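Local coordinates for protein pyridine nucleotide-disulphide oxidoreductase dimerisation region (Escherichia coli BL21, PDB 6KYY) that probably helps the bacterium resist reactive chlorine species, as an FAD-dependent, copper-binding flavoprotein disulfide reductase, at residues B[60-64]-B[74-78]; B[65-71]-B[183-187]; B[191-197]-B[221-227]; B[340-344]-B[380-384]. All blocks are in the same frame, centred on the assembly; numbering follows the deposited sequence.

Four contacts trace how the parts of this flavoprotein disulfide reductase are joined. Contacts 1 and 2 interlock along the chain, their segments alternating, and their centres lie about 9 Å apart: contact 1 pairs helices 55-65 and 71-94, and contact 2 sets the loop between those helices against the end of helix 175-186. Strand 190-194 follows that helix and opens contact 3, in the parallel sheet; the centres of contacts 1 and 3 are about 26 Å apart. Contact 4 comes last in sequence, within the dimerisation domain. Gln66 of contact 2 probably hydrogen-bonds Thr342 of contact 4, the centres of the two contacts being about 15 Å apart, so the dimerisation domain is tied to the helical hairpin.

Contact 1 of 4, residues B[60-64]-B[74-78]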
loop_
_atom_site.group_PDB
_atom_site.type_symbol
_atom_site.label_atom_id
_atom_site.label_comp_id
_atom_site.label_asym_id
_atom_site.label_seq_id
_atom_site.Cartn_x
_atom_site.Cartn_y
_atom_site.Cartn_z
ATOM N N THR B 60 8.565 0.654 -12.741
ATOM C CA THR B 60 7.743 1.302 -13.760
ATOM C C THR B 60 7.236 0.286 -14.774
ATOM O O THR B 60 6.067 0.322 -15.176
ATOM C CB THR B 60 8.544 2.400 -14.469
ATOM O OG1 THR B 60 9.054 3.331 -13.504
ATOM C CG2 THR B 60 7.679 3.144 -15.479
ATOM N N LEU B 61 8.105 -0.638 -15.191
ATOM C CA LEU B 61 7.709 -1.646 -16.166
ATOM C C LEU B 61 6.797 -2.697 -15.544
ATOM O O LEU B 61 5.852 -3.162 -16.190
ATOM C CB LEU B 61 8.952 -2.296 -16.773
ATOM C CG LEU B 61 9.636 -1.450 -17.848
ATOM C CD1 LEU B 61 11.141 -1.642 -17.820
ATOM C CD2 LEU B 61 9.077 -1.771 -19.226
ATOM N N VAL B 62 7.062 -3.084 -14.292
ATOM C CA VAL B 62 6.224 -4.084 -13.632
ATOM C C VAL B 62 4.796 -3.572 -13.489
ATOM O O VAL B 62 3.831 -4.324 -13.669
ATOM C CB VAL B 62 6.824 -4.481 -12.269
ATOM C CG1 VAL B 62 5.957 -5.534 -11.593
ATOM C CG2 VAL B 62 8.237 -5.011 -12.443
ATOM N N HIS B 63 4.638 -2.284 -13.172
ATOM C CA HIS B 63 3.298 -1.714 -13.069
ATOM C C HIS B 63 2.598 -1.710 -14.422
ATOM O O HIS B 63 1.386 -1.945 -14.501
ATOM C CB HIS B 63 3.369 -0.299 -12.497
ATOM C CG HIS B 63 2.031 0.357 -12.346
ATOM N ND1 HIS B 63 1.475 1.147 -13.328
ATOM C CD2 HIS B 63 1.137 0.337 -11.328
ATOM C CE1 HIS B 63 0.297 1.588 -12.923
ATOM N NE2 HIS B 63 0.068 1.111 -11.712
ATOM N N ASP B 64 3.343 -1.446 -15.499
ATOM C CA ASP B 64 2.760 -1.525 -16.833
ATOM C C ASP B 64 2.571 -2.972 -17.264
ATOM O O ASP B 64 1.589 -3.304 -17.938
ATOM C CB ASP B 64 3.635 -0.775 -17.837
ATOM C CG ASP B 64 3.233 0.678 -17.993
ATOM O OD1 ASP B 64 2.104 1.029 -17.590
ATOM O OD2 ASP B 64 4.044 1.469 -18.518
ATOM N N ALA B 74 5.565 0.724 -22.773
ATOM C CA ALA B 74 6.051 0.746 -21.398
ATOM C C ALA B 74 7.505 1.194 -21.333
ATOM O O ALA B 74 7.896 1.919 -20.411
ATOM C CB ALA B 74 5.881 -0.630 -20.758
ATOM N N ILE B 75 8.323 0.767 -22.299
ATOM C CA ILE B 75 9.696 1.259 -22.379
ATOM C C ILE B 75 9.701 2.758 -22.650
ATOM O O ILE B 75 10.547 3.498 -22.133
ATOM C CB ILE B 75 10.482 0.482 -23.453
ATOM C CG1 ILE B 75 10.593 -0.994 -23.068
ATOM C CG2 ILE B 75 11.866 1.081 -23.653
ATOM C CD1 ILE B 75 11.542 -1.255 -21.918
ATOM N N GLN B 76 8.746 3.229 -23.457
ATOM C CA GLN B 76 8.626 4.662 -23.708
ATOM C C GLN B 76 8.282 5.416 -22.430
ATOM O O GLN B 76 8.870 6.465 -22.141
ATOM C CB GLN B 76 7.572 4.917 -24.786
ATOM C CG GLN B 76 7.404 6.380 -25.162
ATOM C CD GLN B 76 8.621 6.947 -25.868
ATOM O OE1 GLN B 76 9.441 6.206 -26.412
ATOM N NE2 GLN B 76 8.743 8.270 -25.865
ATOM N N ARG B 77 7.329 4.898 -21.650
ATOM C CA ARG B 77 6.994 5.535 -20.380
ATOM C C ARG B 77 8.123 5.374 -19.372
ATOM O O ARG B 77 8.377 6.277 -18.567
ATOM C CB ARG B 77 5.693 4.960 -19.823
ATOM C CG ARG B 77 5.118 5.759 -18.663
ATOM C CD ARG B 77 3.803 5.175 -18.174
ATOM N NE ARG B 77 3.998 4.175 -17.126
ATOM C CZ ARG B 77 4.188 4.464 -15.843
ATOM N NH1 ARG B 77 4.213 5.726 -15.439
ATOM N NH2 ARG B 77 4.353 3.487 -14.961
ATOM N N LYS B 78 8.806 4.226 -19.397
ATOM C CA LYS B 78 9.967 4.044 -18.534
ATOM C C LYS B 78 11.017 5.115 -18.804
ATOM O O LYS B 78 11.591 5.681 -17.866
ATOM C CB LYS B 78 10.551 2.645 -18.731
ATOM C CG LYS B 78 11.879 2.410 -18.029
ATOM C CD LYS B 78 12.856 1.672 -18.929
ATOM C CE LYS B 78 13.938 2.603 -19.449
ATOM N NZ LYS B 78 14.746 1.976 -20.529
#
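Arg77 starts out extended, with CG opposite the backbone N across chi1 (-168°), and then folds at chi3 (90°), a bend that swings its guanidinium across to Asp64 and Thr60. Thr60 answers with its methyl, since CG2 takes the place opposite the backbone N, while OG1 is hydrogen-bonded to Ile56 O in its own helix. The salt bridge runs from Arg77 NE to Asp64 OD2 at 3.0 Å, nearly straight at the hydrogen. The oxygen lies in the guanidinium plane, yet it is approached from above its own carboxylate plane, the two flat groups standing steeply to each other. Thr60 CG2 lies over one face of the guanidinium, toward its rim, 3.4 Å from Arg77 NH2.

These residues belong to a helical hairpin in which helices 55-65 and 71-94 run roughly antiparallel, the axes of the short segments passing 9.3 Å apart at 144°. The first helix begins at Cys55, which here binds copper with Cys50; the same two cysteines are assigned as the redox-active disulfide, which is not formed in this structure.

On another side of the interface, Leu61 splits its methyls between three partners. CD2 meets both Ala74 CB and Ile75 CD1 at 3.7 Å, while CD1 rests on the aliphatic part of Lys78, whose ammonium group is bonded to Leu159 O. Arg77 NH1 and NH2 donate to the carbonyls of Arg376 and Val377 of the second subunit.

Contact 2 of 4, residues B[65-71]-B[183-187]. With CU (copper (II) ion), chain Q.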
loop_
_atom_site.group_PDB
_atom_site.type_symbol
_atom_site.label_atom_id
_atom_site.label_comp_id
_atom_site.label_asym_id
_atom_site.label_seq_id
_atom_site.Cartn_x
_atom_site.Cartn_y
_atom_site.Cartn_z
ATOM N N ALA B 65 3.504 -3.851 -16.884
ATOM C CA ALA B 65 3.383 -5.260 -17.240
ATOM C C ALA B 65 2.180 -5.909 -16.570
ATOM O O ALA B 65 1.581 -6.831 -17.135
ATOM C CB ALA B 65 4.664 -6.008 -16.873
ATOM N N GLN B 66 1.813 -5.447 -15.373
ATOM C CA GLN B 66 0.625 -5.965 -14.707
ATOM C C GLN B 66 -0.653 -5.616 -15.456
ATOM O O GLN B 66 -1.656 -6.323 -15.310
ATOM C CB GLN B 66 0.552 -5.435 -13.275
ATOM C CG GLN B 66 1.540 -6.087 -12.325
ATOM C CD GLN B 66 1.511 -5.477 -10.938
ATOM O OE1 GLN B 66 0.744 -4.551 -10.670
ATOM N NE2 GLN B 66 2.349 -5.992 -10.046
ATOM N N GLN B 67 -0.639 -4.548 -16.251
ATOM C CA GLN B 67 -1.784 -4.146 -17.056
ATOM C C GLN B 67 -1.743 -4.720 -18.468
ATOM O O GLN B 67 -2.585 -4.354 -19.293
ATOM C CB GLN B 67 -1.874 -2.619 -17.119
ATOM C CG GLN B 67 -2.576 -1.984 -15.928
ATOM C CD GLN B 67 -2.384 -0.481 -15.872
ATOM O OE1 GLN B 67 -1.497 0.068 -16.525
ATOM N NE2 GLN B 67 -3.218 0.193 -15.089
ATOM N N HIS B 68 -0.782 -5.602 -18.756
ATOM C CA HIS B 68 -0.640 -6.226 -20.075
ATOM C C HIS B 68 -0.489 -5.175 -21.173
ATOM O O HIS B 68 -1.014 -5.321 -22.279
ATOM C CB HIS B 68 -1.810 -7.167 -20.369
ATOM C CG HIS B 68 -2.102 -8.128 -19.259
ATOM N ND1 HIS B 68 -1.233 -9.133 -18.896
ATOM C CD2 HIS B 68 -3.166 -8.233 -18.427
ATOM C CE1 HIS B 68 -1.748 -9.818 -17.890
ATOM N NE2 HIS B 68 -2.921 -9.292 -17.587
ATOM N N THR B 69 0.236 -4.106 -20.860
ATOM C CA THR B 69 0.495 -3.036 -21.809
ATOM C C THR B 69 1.581 -3.459 -22.795
ATOM O O THR B 69 2.467 -4.254 -22.468
ATOM C CB THR B 69 0.910 -1.763 -21.059
ATOM O OG1 THR B 69 -0.176 -1.322 -20.237
ATOM C CG2 THR B 69 1.292 -0.638 -22.015
ATOM N N ASP B 70 1.482 -2.943 -24.023
ATOM C CA ASP B 70 2.513 -3.162 -25.029
ATOM C C ASP B 70 3.890 -2.839 -24.462
ATOM O O ASP B 70 4.063 -1.872 -23.715
ATOM C CB ASP B 70 2.234 -2.301 -26.264
ATOM C CG ASP B 70 3.335 -2.394 -27.305
ATOM O OD1 ASP B 70 3.912 -1.343 -27.657
ATOM O OD2 ASP B 70 3.622 -3.517 -27.771
ATOM N N PHE B 71 4.874 -3.668 -24.820
ATOM C CA PHE B 71 6.201 -3.549 -24.222
ATOM C C PHE B 71 6.887 -2.249 -24.625
ATOM O O PHE B 71 7.514 -1.589 -23.788
ATOM C CB PHE B 71 7.059 -4.751 -24.614
ATOM C CG PHE B 71 8.486 -4.657 -24.153
ATOM C CD1 PHE B 71 8.815 -4.886 -22.827
ATOM C CD2 PHE B 71 9.497 -4.347 -25.046
ATOM C CE1 PHE B 71 10.127 -4.804 -22.400
ATOM C CE2 PHE B 71 10.811 -4.262 -24.625
ATOM C CZ PHE B 71 11.126 -4.492 -23.300
ATOM N N MET B 183 7.947 -9.857 -14.677
ATOM C CA MET B 183 7.761 -8.651 -15.480
ATOM C C MET B 183 7.637 -8.979 -16.962
ATOM O O MET B 183 6.760 -8.447 -17.653
ATOM C CB MET B 183 8.917 -7.679 -15.247
ATOM C CG MET B 183 8.840 -6.423 -16.101
ATOM S SD MET B 183 10.460 -5.781 -16.554
ATOM C CE MET B 183 11.086 -5.311 -14.946
ATOM N N PHE B 184 8.503 -9.855 -17.471
ATOM C CA PHE B 184 8.456 -10.186 -18.889
ATOM C C PHE B 184 7.400 -11.243 -19.193
ATOM O O PHE B 184 6.803 -11.218 -20.275
ATOM C CB PHE B 184 9.835 -10.641 -19.365
ATOM C CG PHE B 184 10.779 -9.503 -19.644
ATOM C CD1 PHE B 184 11.376 -8.808 -18.603
ATOM C CD2 PHE B 184 11.057 -9.118 -20.945
ATOM C CE1 PHE B 184 12.238 -7.756 -18.856
ATOM C CE2 PHE B 184 11.919 -8.068 -21.204
ATOM C CZ PHE B 184 12.510 -7.386 -20.158
ATOM N N ALA B 185 7.149 -12.165 -18.260
ATOM C CA ALA B 185 6.048 -13.104 -18.441
ATOM C C ALA B 185 4.703 -12.397 -18.377
ATOM O O ALA B 185 3.717 -12.886 -18.943
ATOM C CB ALA B 185 6.116 -14.215 -17.395
ATOM N N ASN B 186 4.639 -11.251 -17.696
ATOM C CA ASN B 186 3.429 -10.436 -17.727
ATOM C C ASN B 186 3.258 -9.767 -19.085
ATOM O O ASN B 186 2.131 -9.607 -19.569
ATOM C CB ASN B 186 3.473 -9.388 -16.616
ATOM C CG ASN B 186 2.889 -9.893 -15.313
ATOM O OD1 ASN B 186 2.143 -10.872 -15.287
ATOM N ND2 ASN B 186 3.223 -9.219 -14.220
ATOM N N PHE B 187 4.368 -9.373 -19.711
ATOM C CA PHE B 187 4.336 -8.765 -21.036
ATOM C C PHE B 187 4.001 -9.764 -22.135
ATOM O O PHE B 187 3.813 -9.349 -23.283
ATOM C CB PHE B 187 5.683 -8.109 -21.340
ATOM C CG PHE B 187 5.849 -6.737 -20.744
ATOM C CD1 PHE B 187 4.831 -5.802 -20.823
ATOM C CD2 PHE B 187 7.029 -6.382 -20.111
ATOM C CE1 PHE B 187 4.988 -4.540 -20.280
ATOM C CE2 PHE B 187 7.190 -5.123 -19.565
ATOM C CZ PHE B 187 6.168 -4.201 -19.649
HETATM CU CU CU Q . -3.569 -10.554 -15.469
#
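Phe187 is held between Ala65 and Phe71, one on each face of its ring. Its chi1 of -82° sets CG opposite the carbonyl carbon and carries the ring against the 65-71 loop. There the methyl of Ala65 sits over the ring centre, CB 3.6 Å from the centroid, as a CH-pi contact. Phe71 comes to the opposite face edge-on: its CG is turned opposite its own backbone N, the planes stand at 84°, and CD1 approaches Phe187 CD2 to 3.6 Å. The rim of Phe187 is met by a carbonyl, Thr69 O lying 3.3 Å from Phe187 CD1. Phe184 adds a third ring, inclined to Phe71 with centroids 5.7 Å apart.

Midway along the loop, His68 uses both ring nitrogens. ND1 gives a weak hydrogen bond to the backbone O of Asn186 (3.5 Å), and NE2 binds a copper ion at 2.5 Å, an arrangement that would help fix the rotation of the ring.

The result is an aromatic cluster built on an edge-to-face pair, joining the turn of the 55-65/71-94 hairpin to the C-terminal end of helix 175-186, the helix of a probable Rossmann-type GxGxxG strand-turn-helix.

Contact 3 of 4, residues B[191-197]-B[221-227]; sequences VTILEAA and VDIILNA
Ile193 and Ile223 stand side by side and point the same way, as neighbours in register on parallel strands do. Val191 and Val221 share their face of the sheet, while Thr192, Leu194, Asp222 and Ile224 project from the other. Ile193 has CG1 between its backbone N and carbonyl carbon (chi1 50°), which directs the branch toward the second strand: CG1 lies 4.0 Å from Ile223 CG2, and CD1 reaches diagonally to Val221 CG1 at 3.9 Å.

On the other face Leu194 runs alongside Ile224, with Leu194 CD2 3.8 Å from Ile224 CD1. Thr192 slants across the same Ile224 methyl with its CG2, and its OG1 is hydrogen-bonded to His167. Past the strand ends, Glu195 lays CB against Leu225 CD1 at 3.6 Å, then bends at chi2, so that its carboxylate turns back toward the amides of Ala196 and Ala197 in weak bonds.

Between the faces runs a parallel ladder, in which Asp222 N donates to Val191 O, Ile193 N and Glu195 N donate to Asp222 O and Ile224 O, and Ile193 O accepts from Ile224 N. The Glu195 N to Ile224 O bond, 3.0 Å, is nearly straight at 178°. Beyond the strands, Ala227 N donates to Glu195 O and Asn226 N to Ala197 O.

The pair forms part of a Rossmann-type beta-alpha-beta unit connected through helix 206-218, which packs on Val221 and Ile223. Every hydrogen bond across it is between main-chain atoms, while the side chains meet mainly through apolar carbons; register thus rests on the backbone and the match of the faces on hydrophobic packing.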
loop_
_atom_site.group_PDB
_atom_site.type_symbol
_atom_site.label_atom_id
_atom_site.label_comp_id
_atom_site.label_asym_id
_atom_site.label_seq_id
_atom_site.Cartn_x
_atom_site.Cartn_y
_atom_site.Cartn_z
ATOM N N VAL B 191 9.557 -17.442 -20.173
ATOM C CA VAL B 191 10.749 -17.213 -19.365
ATOM C C VAL B 191 11.286 -18.550 -18.875
ATOM O O VAL B 191 10.517 -19.473 -18.583
ATOM C CB VAL B 191 10.458 -16.273 -18.175
ATOM C CG1 VAL B 191 11.756 -15.719 -17.607
ATOM C CG2 VAL B 191 9.537 -15.139 -18.602
ATOM N N THR B 192 12.613 -18.649 -18.789
ATOM C CA THR B 192 13.290 -19.835 -18.263
ATOM C C THR B 192 14.432 -19.353 -17.373
ATOM O O THR B 192 15.466 -18.900 -17.874
ATOM C CB THR B 192 13.806 -20.730 -19.385
ATOM O OG1 THR B 192 12.705 -21.190 -20.179
ATOM C CG2 THR B 192 14.543 -21.931 -18.811
ATOM N N ILE B 193 14.243 -19.444 -16.059
ATOM C CA ILE B 193 15.256 -19.045 -15.087
ATOM C C ILE B 193 16.051 -20.278 -14.684
ATOM O O ILE B 193 15.474 -21.328 -14.371
ATOM C CB ILE B 193 14.624 -18.361 -13.861
ATOM C CG1 ILE B 193 13.479 -19.197 -13.288
ATOM C CG2 ILE B 193 14.109 -16.981 -14.228
ATOM C CD1 ILE B 193 12.635 -18.452 -12.270
ATOM N N LEU B 194 17.376 -20.158 -14.702
ATOM C CA LEU B 194 18.277 -21.262 -14.397
ATOM C C LEU B 194 19.058 -20.926 -13.136
ATOM O O LEU B 194 19.820 -19.954 -13.114
ATOM C CB LEU B 194 19.224 -21.533 -15.567
ATOM C CG LEU B 194 18.554 -21.594 -16.943
ATOM C CD1 LEU B 194 19.563 -21.339 -18.052
ATOM C CD2 LEU B 194 17.853 -22.931 -17.144
ATOM N N GLU B 195 18.868 -21.728 -12.093
ATOM C CA GLU B 195 19.519 -21.526 -10.807
ATOM C C GLU B 195 20.509 -22.653 -10.545
ATOM O O GLU B 195 20.211 -23.825 -10.798
ATOM C CB GLU B 195 18.483 -21.453 -9.681
ATOM C CG GLU B 195 19.037 -21.697 -8.284
ATOM C CD GLU B 195 19.790 -20.501 -7.737
ATOM O OE1 GLU B 195 20.951 -20.288 -8.148
ATOM O OE2 GLU B 195 19.222 -19.773 -6.897
ATOM N N ALA B 196 21.692 -22.293 -10.041
ATOM C CA ALA B 196 22.717 -23.294 -9.770
ATOM C C ALA B 196 22.389 -24.125 -8.535
ATOM O O ALA B 196 22.703 -25.321 -8.496
ATOM C CB ALA B 196 24.081 -22.621 -9.607
ATOM N N ALA B 197 21.770 -23.518 -7.524
ATOM C CA ALA B 197 21.425 -24.239 -6.308
ATOM C C ALA B 197 20.344 -25.283 -6.590
ATOM O O ALA B 197 19.710 -25.300 -7.650
ATOM C CB ALA B 197 20.955 -23.270 -5.224
ATOM N N VAL B 221 6.604 -19.419 -16.745
ATOM C CA VAL B 221 8.014 -19.374 -16.372
ATOM C C VAL B 221 8.484 -20.775 -16.008
ATOM O O VAL B 221 7.893 -21.440 -15.148
ATOM C CB VAL B 221 8.240 -18.394 -15.210
ATOM C CG1 VAL B 221 9.705 -18.390 -14.797
ATOM C CG2 VAL B 221 7.786 -16.997 -15.598
ATOM N N ASP B 222 9.551 -21.227 -16.663
ATOM C CA ASP B 222 10.154 -22.524 -16.387
ATOM C C ASP B 222 11.296 -22.340 -15.394
ATOM O O ASP B 222 12.218 -21.554 -15.641
ATOM C CB ASP B 222 10.655 -23.168 -17.678
ATOM C CG ASP B 222 10.961 -24.647 -17.518
ATOM O OD1 ASP B 222 11.277 -25.301 -18.534
ATOM O OD2 ASP B 222 10.885 -25.158 -16.381
ATOM N N ILE B 223 11.235 -23.059 -14.276
ATOM C CA ILE B 223 12.238 -22.976 -13.222
ATOM C C ILE B 223 13.038 -24.270 -13.227
ATOM O O ILE B 223 12.475 -25.358 -13.051
ATOM C CB ILE B 223 11.596 -22.726 -11.848
ATOM C CG1 ILE B 223 10.435 -21.737 -11.974
ATOM C CG2 ILE B 223 12.636 -22.215 -10.861
ATOM C CD1 ILE B 223 9.924 -21.216 -10.651
ATOM N N ILE B 224 14.350 -24.154 -13.425
ATOM C CA ILE B 224 15.249 -25.300 -13.488
ATOM C C ILE B 224 16.371 -25.093 -12.480
ATOM O O ILE B 224 17.028 -24.046 -12.481
ATOM C CB ILE B 224 15.825 -25.501 -14.903
ATOM C CG1 ILE B 224 14.698 -25.708 -15.916
ATOM C CG2 ILE B 224 16.788 -26.679 -14.924
ATOM C CD1 ILE B 224 15.156 -25.650 -17.357
ATOM N N LEU B 225 16.589 -26.090 -11.627
ATOM C CA LEU B 225 17.652 -26.066 -10.636
ATOM C C LEU B 225 18.797 -26.973 -11.085
ATOM O O LEU B 225 18.739 -27.615 -12.137
ATOM C CB LEU B 225 17.117 -26.490 -9.264
ATOM C CG LEU B 225 16.041 -25.629 -8.593
ATOM C CD1 LEU B 225 16.245 -24.152 -8.893
ATOM C CD2 LEU B 225 14.644 -26.077 -8.996
ATOM N N ASN B 226 19.853 -27.021 -10.268
ATOM C CA ASN B 226 21.024 -27.865 -10.525
ATOM C C ASN B 226 21.641 -27.556 -11.889
ATOM O O ASN B 226 21.933 -28.453 -12.683
ATOM C CB ASN B 226 20.668 -29.350 -10.414
ATOM C CG ASN B 226 19.912 -29.674 -9.144
ATOM O OD1 ASN B 226 20.170 -29.092 -8.095
ATOM N ND2 ASN B 226 18.970 -30.608 -9.234
ATOM N N ALA B 227 21.847 -26.269 -12.156
ATOM C CA ALA B 227 22.275 -25.795 -13.468
ATOM C C ALA B 227 23.703 -25.271 -13.386
ATOM O O ALA B 227 23.960 -24.249 -12.739
ATOM C CB ALA B 227 21.327 -24.715 -13.985
#

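Contact 4 of 4, residues B[340-344]-B[380-384]; sequences FMTPP and DTRGV
The peptide before Pro343 is cis, and the proline ring is directed toward the second loop, where Gly383, at a positive phi of 105°, is its nearest backbone neighbour with the two CA atoms 6.6 Å apart. Pro343 CG lies 3.5 Å from the carbonyl O of Arg382, and Pro343 CD lies 4.0 Å from both Arg382 CB and Arg382 NE, the two side chains crossing at about a right angle.

Arg382 bends at chi3 (-40°) and grips Asp380 side-on with two nitrogens. NE reaches OD2 at 3.0 Å, on the syn lone pair, and NH2 reaches OD1 at 3.2 Å. The methyl of Thr342 packs against this ion pair. Its CG2, set opposite the backbone N, touches Asp380 OD1 at 3.3 Å and lies 3.6 Å from Arg382 NH2. The carbonyl O of Thr342 sits over a face of the guanidinium, where the angle is too poor for a hydrogen bond. Thr342 OG1 hydrogen-bonds Gln66 NE2 and gives a weak bond to Met341 O.

Ile215 of helix 206-218 packs on both Pro343 and Arg382, and Phe340, at the start of the first loop, touches the FAD. The two loops lead into strands 345-349 and 384-390, which flank strand 396-402 in the antiparallel sheet of the dimerisation domain characteristic of pyridine nucleotide-disulfide oxidoreductases.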
loop_
_atom_site.group_PDB
_atom_site.type_symbol
_atom_site.label_atom_id
_atom_site.label_comp_id
_atom_site.label_asym_id
_atom_site.label_seq_id
_atom_site.Cartn_x
_atom_site.Cartn_y
_atom_site.Cartn_z
ATOM N N PHE B 340 9.609 -7.749 -5.968
ATOM C CA PHE B 340 8.538 -7.074 -6.702
ATOM C C PHE B 340 8.088 -7.916 -7.898
ATOM O O PHE B 340 8.283 -7.574 -9.067
ATOM C CB PHE B 340 8.985 -5.682 -7.119
ATOM C CG PHE B 340 8.979 -4.696 -5.992
ATOM C CD1 PHE B 340 10.052 -4.615 -5.122
ATOM C CD2 PHE B 340 7.889 -3.869 -5.786
ATOM C CE1 PHE B 340 10.047 -3.715 -4.075
ATOM C CE2 PHE B 340 7.875 -2.966 -4.741
ATOM C CZ PHE B 340 8.957 -2.889 -3.884
ATOM N N MET B 341 7.454 -9.040 -7.572
ATOM C CA MET B 341 6.745 -9.830 -8.568
ATOM C C MET B 341 5.312 -9.340 -8.705
ATOM O O MET B 341 5.012 -8.167 -8.464
ATOM C CB MET B 341 6.712 -11.310 -8.194
ATOM C CG MET B 341 8.032 -12.021 -8.144
ATOM S SD MET B 341 7.699 -13.718 -7.651
ATOM C CE MET B 341 6.843 -13.450 -6.102
ATOM N N THR B 342 4.423 -10.258 -9.078
ATOM C CA THR B 342 2.982 -10.029 -9.052
ATOM C C THR B 342 2.343 -11.341 -8.614
ATOM O O THR B 342 2.242 -12.285 -9.415
ATOM C CB THR B 342 2.448 -9.581 -10.411
ATOM O OG1 THR B 342 3.133 -8.392 -10.828
ATOM C CG2 THR B 342 0.955 -9.299 -10.331
ATOM N N PRO B 343 1.917 -11.451 -7.347
ATOM C CA PRO B 343 1.988 -10.417 -6.310
ATOM C C PRO B 343 3.351 -10.349 -5.620
ATOM O O PRO B 343 4.042 -11.363 -5.530
ATOM C CB PRO B 343 0.903 -10.848 -5.329
ATOM C CG PRO B 343 0.897 -12.335 -5.430
ATOM C CD PRO B 343 1.287 -12.686 -6.845
ATOM N N PRO B 344 3.728 -9.166 -5.142
ATOM C CA PRO B 344 5.059 -9.001 -4.544
ATOM C C PRO B 344 5.206 -9.744 -3.223
ATOM O O PRO B 344 4.245 -9.946 -2.478
ATOM C CB PRO B 344 5.178 -7.484 -4.346
ATOM C CG PRO B 344 3.781 -6.957 -4.433
ATOM C CD PRO B 344 3.028 -7.883 -5.324
ATOM N N ASP B 380 -6.613 -10.099 -8.048
ATOM C CA ASP B 380 -5.340 -10.810 -7.854
ATOM C C ASP B 380 -5.378 -11.460 -6.467
ATOM O O ASP B 380 -4.789 -10.981 -5.495
ATOM C CB ASP B 380 -4.123 -9.899 -8.010
ATOM C CG ASP B 380 -2.855 -10.679 -8.338
ATOM O OD1 ASP B 380 -1.823 -10.065 -8.693
ATOM O OD2 ASP B 380 -2.896 -11.921 -8.241
ATOM N N THR B 381 -6.098 -12.578 -6.382
ATOM C CA THR B 381 -6.211 -13.338 -5.144
ATOM C C THR B 381 -5.116 -14.385 -5.003
ATOM O O THR B 381 -5.331 -15.417 -4.356
ATOM C CB THR B 381 -7.591 -13.995 -5.055
ATOM O OG1 THR B 381 -7.557 -15.273 -5.702
ATOM C CG2 THR B 381 -8.648 -13.119 -5.724
ATOM N N ARG B 382 -3.949 -14.155 -5.599
ATOM C CA ARG B 382 -2.822 -15.067 -5.473
ATOM C C ARG B 382 -1.966 -14.700 -4.263
ATOM O O ARG B 382 -1.968 -13.562 -3.789
ATOM C CB ARG B 382 -1.962 -15.047 -6.737
ATOM C CG ARG B 382 -2.456 -15.950 -7.848
ATOM C CD ARG B 382 -1.677 -15.696 -9.124
ATOM N NE ARG B 382 -1.423 -14.273 -9.327
ATOM C CZ ARG B 382 -0.953 -13.749 -10.455
ATOM N NH1 ARG B 382 -0.682 -14.534 -11.489
ATOM N NH2 ARG B 382 -0.751 -12.442 -10.548
ATOM N N GLY B 383 -1.227 -15.683 -3.771
ATOM C CA GLY B 383 -0.305 -15.483 -2.674
ATOM C C GLY B 383 -0.831 -16.062 -1.373
ATOM O O GLY B 383 -1.829 -16.787 -1.330
ATOM N N VAL B 384 -0.135 -15.716 -0.291
ATOM C CA VAL B 384 -0.448 -16.243 1.033
ATOM C C VAL B 384 0.156 -15.307 2.068
ATOM O O VAL B 384 1.100 -14.567 1.783
ATOM C CB VAL B 384 0.080 -17.692 1.195
ATOM C CG1 VAL B 384 1.593 -17.697 1.359
ATOM C CG2 VAL B 384 -0.601 -18.392 2.365
#